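PDB 1X0G: IscA from Thermosynechococcus elongatus, which binds an exposed [2Fe-2S] cluster through conserved cysteines and is thought to serve as a scaffold in iron-sulfur cluster biosynthesis. Local coordinates for the interface of chains A and B. Sequence-based numbering; all coordinates share one arbitrary frame. Chains: chain A/B, IscA.

Contact 1: the interface of chains A and B. Residues chain A 28-30; chain B 43-44, 64-65, 74.
A:Ile30 lies alongside B:Leu44, the two side chains pointing the same way, where a chain A strand enters the sheet of chain B in this domain-swapped IscA of the HesB/IscA family. Methyl CD2 of B:Leu44 does the touching: it sits 3.6 Å from CG1 of A:Ile30 and also meets CG2 and CD1, so this one methyl packs against both branches of the isoleucine. The two branches of A:Ile30 then part. CG1 stands beside the backbone N (chi1 -47°) and carries CD1 toward CG2 of B:Ile64, 4.1 Å away, whereas CG2 faces CD1 of B:Leu74 at 4.0 Å, the leucine reaching in at a slant from helix 70-74. A:Leu28, on the same strand, adds a looser touch of its CD1 on CB of B:Leu44. Backbone bonds fix this register. On the parallel side, B:Ala65 N donates to A:Leu28 O (2.7 Å), and A:Ile30 N donates to B:Ala65 O (2.9 Å), the latter bond nearly straight at 164° at the hydrogen. On the other side the strand runs antiparallel to B:Leu44. There the carbonyl oxygens of A:Arg29 and B:Asp43 approach to 3.1 Å, a spacing of two acceptors that is doubtful as modelled; one water touches both oxygens, 2.7 Å from B:Asp43 O and 3.0 Å from A:Arg29 O, and bridges the two carbonyls.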
loop_
_atom_site.group_PDB
_atom_site.type_symbol
_atom_site.label_atom_id
_atom_site.label_comp_id
_atom_site.label_asym_id
_atom_site.label_seq_id
_atom_site.Cartn_x
_atom_site.Cartn_y
_atom_site.Cartn_z
ATOM N N LEU A 28 16.102 -14.257 10.715
ATOM C CA LEU A 28 15.079 -13.688 9.931
ATOM C C LEU A 28 15.749 -12.683 9.055
ATOM O O LEU A 28 16.316 -11.759 9.558
ATOM C CB LEU A 28 14.137 -12.969 10.833
ATOM C CG LEU A 28 13.055 -12.329 10.016
ATOM C CD1 LEU A 28 12.316 -13.338 9.114
ATOM C CD2 LEU A 28 12.140 -11.727 11.052
ATOM N N ARG A 29 15.711 -12.894 7.744
ATOM C CA ARG A 29 16.251 -11.944 6.766
ATOM C C ARG A 29 15.139 -11.257 5.962
ATOM O O ARG A 29 14.251 -11.862 5.379
ATOM C CB ARG A 29 17.253 -12.618 5.866
ATOM C CG ARG A 29 17.980 -11.704 4.959
ATOM C CD ARG A 29 19.165 -12.424 4.356
ATOM N NE ARG A 29 20.061 -11.540 3.646
ATOM C CZ ARG A 29 19.750 -10.904 2.505
ATOM N NH1 ARG A 29 18.555 -11.079 1.925
ATOM N NH2 ARG A 29 20.646 -10.098 1.921
ATOM N N ILE A 30 15.146 -9.938 6.018
ATOM C CA ILE A 30 14.125 -9.158 5.365
ATOM C C ILE A 30 14.865 -8.457 4.289
ATOM O O ILE A 30 15.952 -7.969 4.507
ATOM C CB ILE A 30 13.483 -8.230 6.342
ATOM C CG1 ILE A 30 13.164 -9.071 7.583
ATOM C CG2 ILE A 30 12.216 -7.673 5.751
ATOM C CD1 ILE A 30 12.317 -8.374 8.661
ATOM N N ASP B 43 10.191 -9.584 1.628
ATOM C CA ASP B 43 10.549 -11.000 1.480
ATOM C C ASP B 43 11.128 -11.423 2.831
ATOM O O ASP B 43 12.272 -11.043 3.152
ATOM C CB ASP B 43 11.713 -11.233 0.472
ATOM C CG ASP B 43 11.371 -10.923 -0.981
ATOM O OD1 ASP B 43 10.194 -11.194 -1.391
ATOM O OD2 ASP B 43 12.310 -10.485 -1.754
ATOM N N LEU B 44 10.407 -12.228 3.599
ATOM C CA LEU B 44 10.980 -12.826 4.791
ATOM C C LEU B 44 11.571 -14.175 4.412
ATOM O O LEU B 44 11.005 -14.896 3.632
ATOM C CB LEU B 44 9.881 -13.016 5.813
ATOM C CG LEU B 44 9.104 -11.734 6.160
ATOM C CD1 LEU B 44 8.202 -11.879 7.397
ATOM C CD2 LEU B 44 10.072 -10.588 6.453
ATOM N N ILE B 64 17.655 -10.598 13.167
ATOM C CA ILE B 64 17.022 -10.079 11.954
ATOM C C ILE B 64 18.111 -9.484 11.049
ATOM O O ILE B 64 18.811 -8.516 11.450
ATOM C CB ILE B 64 16.073 -8.950 12.356
ATOM C CG1 ILE B 64 15.040 -9.515 13.348
ATOM C CG2 ILE B 64 15.534 -8.185 11.135
ATOM C CD1 ILE B 64 14.061 -8.526 13.794
ATOM N N ALA B 65 18.346 -10.077 9.885
ATOM C CA ALA B 65 19.311 -9.434 9.044
ATOM C C ALA B 65 18.518 -8.611 8.020
ATOM O O ALA B 65 17.500 -9.045 7.514
ATOM C CB ALA B 65 20.247 -10.413 8.419
ATOM N N LEU B 74 13.054 0.110 5.935
ATOM C CA LEU B 74 12.542 -0.912 6.854
ATOM C C LEU B 74 12.515 -0.406 8.249
ATOM O O LEU B 74 11.733 -0.870 9.051
ATOM C CB LEU B 74 13.309 -2.206 6.778
ATOM C CG LEU B 74 12.911 -2.982 5.499
ATOM C CD1 LEU B 74 13.899 -4.136 5.163
ATOM C CD2 LEU B 74 11.562 -3.573 5.605
HETATM O O HOH W 1 14.514 -12.417 2.404
#

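Contact 2: the interface of chains A and B. Residues chain A 95, 98-100; chain B 92-95.
The imidazole ring of B:His93 carries the A:Ser98 hydroxyl on one face, with OG 3.9 Å above the plane and over the ring centre. At its edge, in the ring plane, lies CG of A:Gln99. The A:Gln99 side chain, bent at chi2 (-68°), crosses the histidine at about a right angle, its amide turned 46° from the ring. This brings OE1 near ND1 of B:His93 at 3.2 Å, a weak hydrogen bond that the imidazole donates. A:Ser98 OG donates to B:Asn94 O (2.8 Å), approaching from above the carbonyl plane and off its lone pairs, and weakly accepts from B:Asn94 N. The serine thus links the ring face to the backbone that follows it. An alanine in place of B:His93 would probably leave A:Gln99 OE1 without its weak imidazole partner and the A:Ser98 hydroxyl without the ring beneath it. Farther along, A:Thr100 and B:Phe92 pair as antiparallel strands: A:Thr100 N donates to B:Phe92 O (2.8 Å, 176° at the hydrogen), and B:Phe92 N returns a bond to A:Thr100 O (3.0 Å). Methyl CG2 of A:Thr100 rests on CB of B:Phe92, 3.5 Å away, and reaches CD1 of its ring. Strand 99-101 of chain A is thereby joined to strand 87-93 of chain B, which probably helps to steady the stretch leading to the cluster ligands Cys101 and Cys103 against the partner chain.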
loop_
_atom_site.group_PDB
_atom_site.type_symbol
_atom_site.label_atom_id
_atom_site.label_comp_id
_atom_site.label_asym_id
_atom_site.label_seq_id
_atom_site.Cartn_x
_atom_site.Cartn_y
_atom_site.Cartn_z
ATOM N N PRO A 95 -1.823 6.429 8.432
ATOM C CA PRO A 95 -1.147 5.231 8.908
ATOM C C PRO A 95 -1.989 3.951 8.678
ATOM O O PRO A 95 -1.427 2.922 8.307
ATOM C CB PRO A 95 -0.930 5.518 10.399
ATOM C CG PRO A 95 -1.313 7.002 10.593
ATOM C CD PRO A 95 -2.346 7.229 9.559
ATOM N N SER A 98 -1.345 2.286 5.510
ATOM C CA SER A 98 -0.040 1.598 5.771
ATOM C C SER A 98 -0.079 0.091 6.128
ATOM O O SER A 98 0.984 -0.554 6.232
ATOM C CB SER A 98 0.722 2.294 6.887
ATOM O OG SER A 98 1.800 1.483 7.265
ATOM N N GLN A 99 -1.267 -0.462 6.375
ATOM C CA GLN A 99 -1.347 -1.819 6.837
ATOM C C GLN A 99 -1.336 -2.688 5.579
ATOM O O GLN A 99 -2.194 -2.557 4.733
ATOM C CB GLN A 99 -2.612 -2.004 7.711
ATOM C CG GLN A 99 -2.392 -1.842 9.296
ATOM C CD GLN A 99 -1.525 -3.016 9.866
ATOM O OE1 GLN A 99 -0.813 -2.868 10.913
ATOM N NE2 GLN A 99 -1.556 -4.187 9.142
ATOM N N THR A 100 -0.352 -3.556 5.445
ATOM C CA THR A 100 -0.372 -4.510 4.383
ATOM C C THR A 100 -0.531 -5.954 4.919
ATOM O O THR A 100 -0.070 -6.301 5.971
ATOM C CB THR A 100 0.859 -4.316 3.589
ATOM O OG1 THR A 100 0.526 -4.364 2.220
ATOM C CG2 THR A 100 1.802 -5.342 3.853
ATOM N N PHE B 92 2.061 -6.498 8.002
ATOM C CA PHE B 92 3.159 -5.547 7.985
ATOM C C PHE B 92 2.642 -4.098 8.067
ATOM O O PHE B 92 1.791 -3.661 7.283
ATOM C CB PHE B 92 3.925 -5.692 6.672
ATOM C CG PHE B 92 4.407 -7.069 6.402
ATOM C CD1 PHE B 92 3.596 -7.979 5.735
ATOM C CD2 PHE B 92 5.633 -7.485 6.873
ATOM C CE1 PHE B 92 4.027 -9.301 5.465
ATOM C CE2 PHE B 92 6.066 -8.791 6.639
ATOM C CZ PHE B 92 5.252 -9.721 5.900
ATOM N N HIS B 93 3.175 -3.320 8.970
ATOM C CA HIS B 93 2.755 -1.910 9.166
ATOM C C HIS B 93 4.011 -1.086 9.186
ATOM O O HIS B 93 4.813 -1.236 10.091
ATOM C CB HIS B 93 2.039 -1.752 10.496
ATOM C CG HIS B 93 1.644 -0.344 10.804
ATOM N ND1 HIS B 93 0.325 0.080 10.788
ATOM C CD2 HIS B 93 2.389 0.735 11.181
ATOM C CE1 HIS B 93 0.278 1.360 11.142
ATOM N NE2 HIS B 93 1.518 1.781 11.372
ATOM N N ASN B 94 4.202 -0.262 8.170
ATOM C CA ASN B 94 5.438 0.431 7.978
ATOM C C ASN B 94 5.072 1.868 7.911
ATOM O O ASN B 94 4.465 2.290 6.971
ATOM C CB ASN B 94 6.164 -0.035 6.704
ATOM C CG ASN B 94 7.544 0.581 6.566
ATOM O OD1 ASN B 94 7.934 1.465 7.369
ATOM N ND2 ASN B 94 8.309 0.121 5.590
ATOM N N PRO B 95 5.400 2.633 8.928
ATOM C CA PRO B 95 5.001 4.045 8.964
ATOM C C PRO B 95 5.659 4.849 7.858
ATOM O O PRO B 95 5.029 5.768 7.343
ATOM C CB PRO B 95 5.512 4.557 10.309
ATOM C CG PRO B 95 5.961 3.386 11.069
ATOM C CD PRO B 95 6.188 2.226 10.099
#

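Contact 1 and contact 2 lie about 16 Å apart, measured between the centres of their C-alpha atoms, and share no residue. Contact 1 uses the long strand 27-46 of chain A against two strands and a helix of chain B; contact 2 joins the C-terminal strand 99-101 to strand 87-93. Both extend sheets across the chain boundary, so the dimer is tied at well-separated places along the chain, and the two-fold relation repeats each tie with chains exchanged. Such intertwining fits domain swapping within the tetrameric assembly. Cys37 lies within strand 27-46 and Cys101 ends strand 99-101, linking both contacts to segments that bear cluster ligands.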